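PDB 4OGP: DNA topoisomerase 2-associated protein PAT1 from Saccharomyces cerevisiae, which probably activates mRNA decapping, its C-terminal domain helping to recruit decapping factors such as Dcp2 and the Lsm1-7 complex. Local coordinates for residues G138-L143 / T163-R168; L114-I119 / S155-N160. All coordinates share one frame; numbering follows the deposited sequence.

Both contacts use helix 156-170, and each joins it to a different one of the two helices that follow each other in the chain, 133-145 and 106-127. Contact 2 takes the first turn of the shared helix and contact 1 a later turn, so their centres lie 14 Å apart. The partners run in different senses: segment 114-119 runs nearly parallel to 156-160, whereas 138-143 runs roughly antiparallel to 163-168. Contact 1 is buried and built of leucine and isoleucine alone. Contact 2 is partly buried, and it combines an apolar half around F115 and I157 with an amide hydrogen bond and a lysine at its more open side.

Contact 1 of 2, residues G138-L143 / T163-R168; sequences GLLLQL and TILISR
Segments 138-143 and 163-168, on helices 133-145 and 156-170, meet in a roughly antiparallel crossing, their axes 10.3 Å apart at closest approach and their directions 144° apart, with the CA atoms of L140 and L165 nearest each other. These two leucines carry most of the packing. Their side chains pass alongside, pointing opposite ways, CD2 of L140 lying 3.7 Å from CD1 of L165, while CG of L140 sits 3.8 Å from CB of L165. L165 has CG anti to its carbonyl carbon (chi1 -74°), and the extended chi2 then carries CD1 across to the facing helix. There the same methyl also meets CD2 of L143 at 3.9 Å. The other branch of L140 reaches I166: its CD1 lies 3.7 Å from the CG2 methyl, the short arm of the beta-branched side chain. Replacing L140 by alanine would remove both methyl branches, which would probably open a gap beside L165 and leave CG2 of I166 without its methyl neighbour. Farther out, F84 of helix 73-86 touches L139 and L165, and W190 of helix 184-201 covers L140 and I166, tying the pair into the helical stack of this ARM-repeat fold. Branched aliphatic residues suit this place because they fill the space between helices without bringing in polar groups. With no hydrogen bond across it, the contact rests on van der Waals packing and the burial of hydrocarbon.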
loop_
_atom_site.group_PDB
_atom_site.type_symbol
_atom_site.label_atom_id
_atom_site.label_comp_id
_atom_site.label_asym_id
_atom_site.label_seq_id
_atom_site.Cartn_x
_atom_site.Cartn_y
_atom_site.Cartn_z
ATOM N N GLY A 138 17.676 -1.328 4.161
ATOM C CA GLY A 138 17.557 -2.295 5.231
ATOM C C GLY A 138 16.114 -2.695 5.457
ATOM O O GLY A 138 15.817 -3.849 5.719
ATOM N N LEU A 139 15.210 -1.728 5.353
ATOM C CA LEU A 139 13.792 -2.001 5.566
ATOM C C LEU A 139 13.205 -2.856 4.444
ATOM O O LEU A 139 12.490 -3.823 4.703
ATOM C CB LEU A 139 13.006 -0.699 5.758
ATOM C CG LEU A 139 13.161 -0.105 7.162
ATOM C CD1 LEU A 139 12.294 1.112 7.339
ATOM C CD2 LEU A 139 12.841 -1.144 8.226
ATOM N N LEU A 140 13.519 -2.505 3.202
ATOM C CA LEU A 140 13.115 -3.326 2.058
ATOM C C LEU A 140 13.605 -4.764 2.190
ATOM O O LEU A 140 12.869 -5.727 1.931
ATOM C CB LEU A 140 13.671 -2.731 0.766
ATOM C CG LEU A 140 12.697 -2.126 -0.245
ATOM C CD1 LEU A 140 13.433 -1.837 -1.545
ATOM C CD2 LEU A 140 11.504 -3.038 -0.493
ATOM N N LEU A 141 14.864 -4.898 2.592
ATOM C CA LEU A 141 15.516 -6.195 2.686
ATOM C C LEU A 141 14.873 -7.029 3.792
ATOM O O LEU A 141 14.669 -8.232 3.636
ATOM C CB LEU A 141 17.022 -6.008 2.925
ATOM C CG LEU A 141 17.967 -7.186 2.680
ATOM C CD1 LEU A 141 17.608 -7.923 1.396
ATOM C CD2 LEU A 141 19.406 -6.702 2.627
ATOM N N GLN A 142 14.543 -6.383 4.905
ATOM C CA GLN A 142 13.813 -7.055 5.976
ATOM C C GLN A 142 12.464 -7.533 5.466
ATOM O O GLN A 142 12.039 -8.651 5.763
ATOM C CB GLN A 142 13.606 -6.123 7.164
ATOM C CG GLN A 142 14.539 -6.375 8.327
ATOM C CD GLN A 142 14.318 -5.384 9.448
ATOM O OE1 GLN A 142 13.565 -4.424 9.294
ATOM N NE2 GLN A 142 14.968 -5.613 10.587
ATOM N N LEU A 143 11.800 -6.683 4.687
ATOM C CA LEU A 143 10.511 -7.030 4.100
ATOM C C LEU A 143 10.622 -8.279 3.227
ATOM O O LEU A 143 9.865 -9.231 3.399
ATOM C CB LEU A 143 9.960 -5.861 3.287
ATOM C CG LEU A 143 8.455 -5.873 3.034
ATOM C CD1 LEU A 143 7.715 -5.777 4.353
ATOM C CD2 LEU A 143 8.053 -4.743 2.118
ATOM N N THR A 163 5.629 0.019 -2.985
ATOM C CA THR A 163 5.908 1.092 -3.932
ATOM C C THR A 163 6.372 2.354 -3.232
ATOM O O THR A 163 7.105 3.129 -3.810
ATOM C CB THR A 163 4.774 1.382 -4.934
ATOM O OG1 THR A 163 4.308 2.726 -4.782
ATOM C CG2 THR A 163 3.659 0.454 -4.747
ATOM N N ILE A 164 5.966 2.549 -1.979
ATOM C CA ILE A 164 6.522 3.637 -1.181
ATOM C C ILE A 164 8.014 3.426 -0.938
ATOM O O ILE A 164 8.813 4.349 -1.109
ATOM C CB ILE A 164 5.773 3.811 0.155
ATOM C CG1 ILE A 164 4.663 4.850 -0.008
ATOM C CG2 ILE A 164 6.715 4.267 1.264
ATOM C CD1 ILE A 164 3.544 4.663 0.975
ATOM N N LEU A 165 8.386 2.202 -0.562
ATOM C CA LEU A 165 9.778 1.888 -0.271
ATOM C C LEU A 165 10.646 2.038 -1.507
ATOM O O LEU A 165 11.684 2.690 -1.451
ATOM C CB LEU A 165 9.925 0.486 0.300
ATOM C CG LEU A 165 9.475 0.252 1.739
ATOM C CD1 LEU A 165 9.635 -1.225 2.088
ATOM C CD2 LEU A 165 10.247 1.134 2.714
ATOM N N ILE A 166 10.233 1.450 -2.623
ATOM C CA ILE A 166 11.084 1.520 -3.812
ATOM C C ILE A 166 11.096 2.921 -4.428
ATOM O O ILE A 166 12.137 3.385 -4.885
ATOM C CB ILE A 166 10.801 0.413 -4.875
ATOM C CG1 ILE A 166 9.399 0.523 -5.466
ATOM C CG2 ILE A 166 11.033 -1.001 -4.296
ATOM C CD1 ILE A 166 9.133 -0.575 -6.500
ATOM N N SER A 167 9.957 3.612 -4.406
ATOM C CA SER A 167 9.914 4.970 -4.944
ATOM C C SER A 167 10.751 5.922 -4.094
ATOM O O SER A 167 11.331 6.865 -4.619
ATOM C CB SER A 167 8.483 5.487 -5.093
ATOM O OG SER A 167 8.061 6.153 -3.916
ATOM N N ARG A 168 10.827 5.660 -2.792
ATOM C CA ARG A 168 11.701 6.425 -1.900
ATOM C C ARG A 168 13.169 6.087 -2.150
ATOM O O ARG A 168 14.055 6.919 -1.969
ATOM C CB ARG A 168 11.363 6.139 -0.437
ATOM C CG ARG A 168 12.067 7.063 0.538
ATOM C CD ARG A 168 11.551 8.485 0.382
ATOM N NE ARG A 168 12.416 9.480 1.012
ATOM C CZ ARG A 168 12.219 10.792 0.911
ATOM N NH1 ARG A 168 11.187 11.242 0.208
ATOM N NH2 ARG A 168 13.043 11.652 1.505
#

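Contact 2 of 2, residues L114-I119 / S155-N160; sequences LFQMII and SKIGLN
Q116 and I157 bring together two helices of the ARM-repeat fold, 106-127 and 156-170, whose segments 114-119 and 156-160 have axes running nearly parallel, 22° apart and 10.2 Å at closest approach. The aliphatic base of Q116 packs on the isoleucine, CB lying 3.5 Å from CG1 of I157. At the end of the isoleucine, CD1 of I157 reaches CD2 of the F115 ring at 3.6 Å, the two side chains crossing at about a right angle. Beside this apolar half, Q116 turns polar: N160 ND2 donates to Q116 OE1 at 3.0 Å, a moderately bent bond (N-H...O 143°) that arrives on a lone pair in the carbonyl plane. The two amide planes are well turned from each other. Q116 suits the boundary because its methylenes can face I157 while its amide meets N160. CG of Q116 is flanked by both N and C of its own backbone (chi1 78°), and the bend at chi2 carries the amide over to N160. The aliphatic chain of K156 runs across this amide, CG 3.4 Å from Q116 OE1, while the lysine makes a cation-pi contact with Y231 of helix 230-241, which also touches N160. On the apolar side, helix 91-96 packs against both F115 and I157, through I92 and I93 respectively. Just before the helix, S155 is its N-cap, a role suited to a short hydroxyl side chain: its OG accepts from the backbone N of G158 at 2.9 Å.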
loop_
_atom_site.group_PDB
_atom_site.type_symbol
_atom_site.label_atom_id
_atom_site.label_comp_id
_atom_site.label_asym_id
_atom_site.label_seq_id
_atom_site.Cartn_x
_atom_site.Cartn_y
_atom_site.Cartn_z
ATOM N N LEU A 114 -8.340 2.112 7.475
ATOM C CA LEU A 114 -7.761 2.812 8.625
ATOM C C LEU A 114 -6.305 2.368 8.869
ATOM O O LEU A 114 -5.417 3.184 9.127
ATOM C CB LEU A 114 -8.590 2.543 9.875
ATOM C CG LEU A 114 -8.176 3.309 11.133
ATOM C CD1 LEU A 114 -8.698 4.761 11.103
ATOM C CD2 LEU A 114 -8.647 2.581 12.377
ATOM N N PHE A 115 -6.058 1.068 8.779
ATOM C CA PHE A 115 -4.715 0.574 9.039
ATOM C C PHE A 115 -3.723 1.127 8.040
ATOM O O PHE A 115 -2.680 1.660 8.409
ATOM C CB PHE A 115 -4.624 -0.948 8.990
ATOM C CG PHE A 115 -3.246 -1.451 9.281
ATOM C CD1 PHE A 115 -2.825 -1.622 10.592
ATOM C CD2 PHE A 115 -2.346 -1.697 8.253
ATOM C CE1 PHE A 115 -1.540 -2.051 10.868
ATOM C CE2 PHE A 115 -1.065 -2.129 8.528
ATOM C CZ PHE A 115 -0.665 -2.313 9.832
ATOM N N GLN A 116 -4.042 0.995 6.763
ATOM C CA GLN A 116 -3.089 1.438 5.766
ATOM C C GLN A 116 -2.979 2.965 5.723
ATOM O O GLN A 116 -1.918 3.502 5.416
ATOM C CB GLN A 116 -3.387 0.835 4.396
ATOM C CG GLN A 116 -4.502 1.472 3.651
ATOM C CD GLN A 116 -4.159 1.641 2.196
ATOM O OE1 GLN A 116 -3.496 0.790 1.603
ATOM N NE2 GLN A 116 -4.588 2.746 1.614
ATOM N N MET A 117 -4.056 3.665 6.068
ATOM C CA MET A 117 -3.997 5.116 6.127
ATOM C C MET A 117 -3.024 5.572 7.209
ATOM O O MET A 117 -2.183 6.439 6.985
ATOM C CB MET A 117 -5.373 5.725 6.413
ATOM C CG MET A 117 -6.178 6.127 5.183
ATOM S SD MET A 117 -7.478 7.314 5.608
ATOM C CE MET A 117 -8.585 7.159 4.211
ATOM N N ILE A 118 -3.146 5.002 8.396
ATOM C CA ILE A 118 -2.305 5.440 9.493
ATOM C C ILE A 118 -0.878 4.939 9.337
ATOM O O ILE A 118 0.071 5.711 9.436
ATOM C CB ILE A 118 -2.884 5.012 10.857
ATOM C CG1 ILE A 118 -4.046 5.941 11.231
ATOM C CG2 ILE A 118 -1.793 5.012 11.932
ATOM C CD1 ILE A 118 -4.742 5.577 12.523
ATOM N N ILE A 119 -0.736 3.645 9.079
ATOM C CA ILE A 119 0.582 3.024 9.004
ATOM C C ILE A 119 1.436 3.616 7.887
ATOM O O ILE A 119 2.602 3.949 8.096
ATOM C CB ILE A 119 0.471 1.480 8.882
ATOM C CG1 ILE A 119 0.851 0.827 10.205
ATOM C CG2 ILE A 119 1.354 0.932 7.773
ATOM C CD1 ILE A 119 2.259 1.158 10.635
ATOM N N SER A 155 -2.438 -7.735 -1.142
ATOM C CA SER A 155 -3.111 -6.701 -0.369
ATOM C C SER A 155 -2.713 -5.302 -0.818
ATOM O O SER A 155 -1.555 -5.032 -1.134
ATOM C CB SER A 155 -2.829 -6.881 1.122
ATOM O OG SER A 155 -1.506 -6.496 1.434
ATOM N N LYS A 156 -3.688 -4.402 -0.827
ATOM C CA LYS A 156 -3.449 -3.004 -1.177
ATOM C C LYS A 156 -2.364 -2.432 -0.283
ATOM O O LYS A 156 -1.504 -1.657 -0.719
ATOM C CB LYS A 156 -4.744 -2.211 -1.015
ATOM C CG LYS A 156 -4.617 -0.726 -1.263
ATOM C CD LYS A 156 -5.982 -0.113 -1.536
ATOM C CE LYS A 156 -5.928 1.415 -1.472
ATOM N NZ LYS A 156 -4.954 2.058 -2.400
ATOM N N ILE A 157 -2.393 -2.861 0.969
ATOM C CA ILE A 157 -1.459 -2.387 1.973
ATOM C C ILE A 157 -0.034 -2.825 1.643
ATOM O O ILE A 157 0.886 -2.017 1.658
ATOM C CB ILE A 157 -1.867 -2.900 3.387
ATOM C CG1 ILE A 157 -3.347 -2.561 3.649
ATOM C CG2 ILE A 157 -0.924 -2.339 4.438
ATOM C CD1 ILE A 157 -3.814 -2.671 5.126
ATOM N N GLY A 158 0.145 -4.114 1.348
ATOM C CA GLY A 158 1.462 -4.622 0.990
ATOM C C GLY A 158 1.978 -4.007 -0.297
ATOM O O GLY A 158 3.124 -3.567 -0.380
ATOM N N LEU A 159 1.122 -3.959 -1.305
ATOM C CA LEU A 159 1.484 -3.321 -2.569
ATOM C C LEU A 159 1.928 -1.878 -2.343
ATOM O O LEU A 159 3.031 -1.491 -2.736
ATOM C CB LEU A 159 0.302 -3.348 -3.538
ATOM C CG LEU A 159 0.521 -3.786 -4.983
ATOM C CD1 LEU A 159 1.636 -4.794 -5.098
ATOM C CD2 LEU A 159 -0.768 -4.383 -5.502
ATOM N N ASN A 160 1.083 -1.087 -1.691
ATOM C CA ASN A 160 1.419 0.316 -1.440
ATOM C C ASN A 160 2.705 0.489 -0.662
ATOM O O ASN A 160 3.487 1.384 -0.947
ATOM C CB ASN A 160 0.286 1.028 -0.713
ATOM C CG ASN A 160 -0.920 1.222 -1.585
ATOM O OD1 ASN A 160 -0.800 1.356 -2.797
ATOM N ND2 ASN A 160 -2.099 1.230 -0.975
#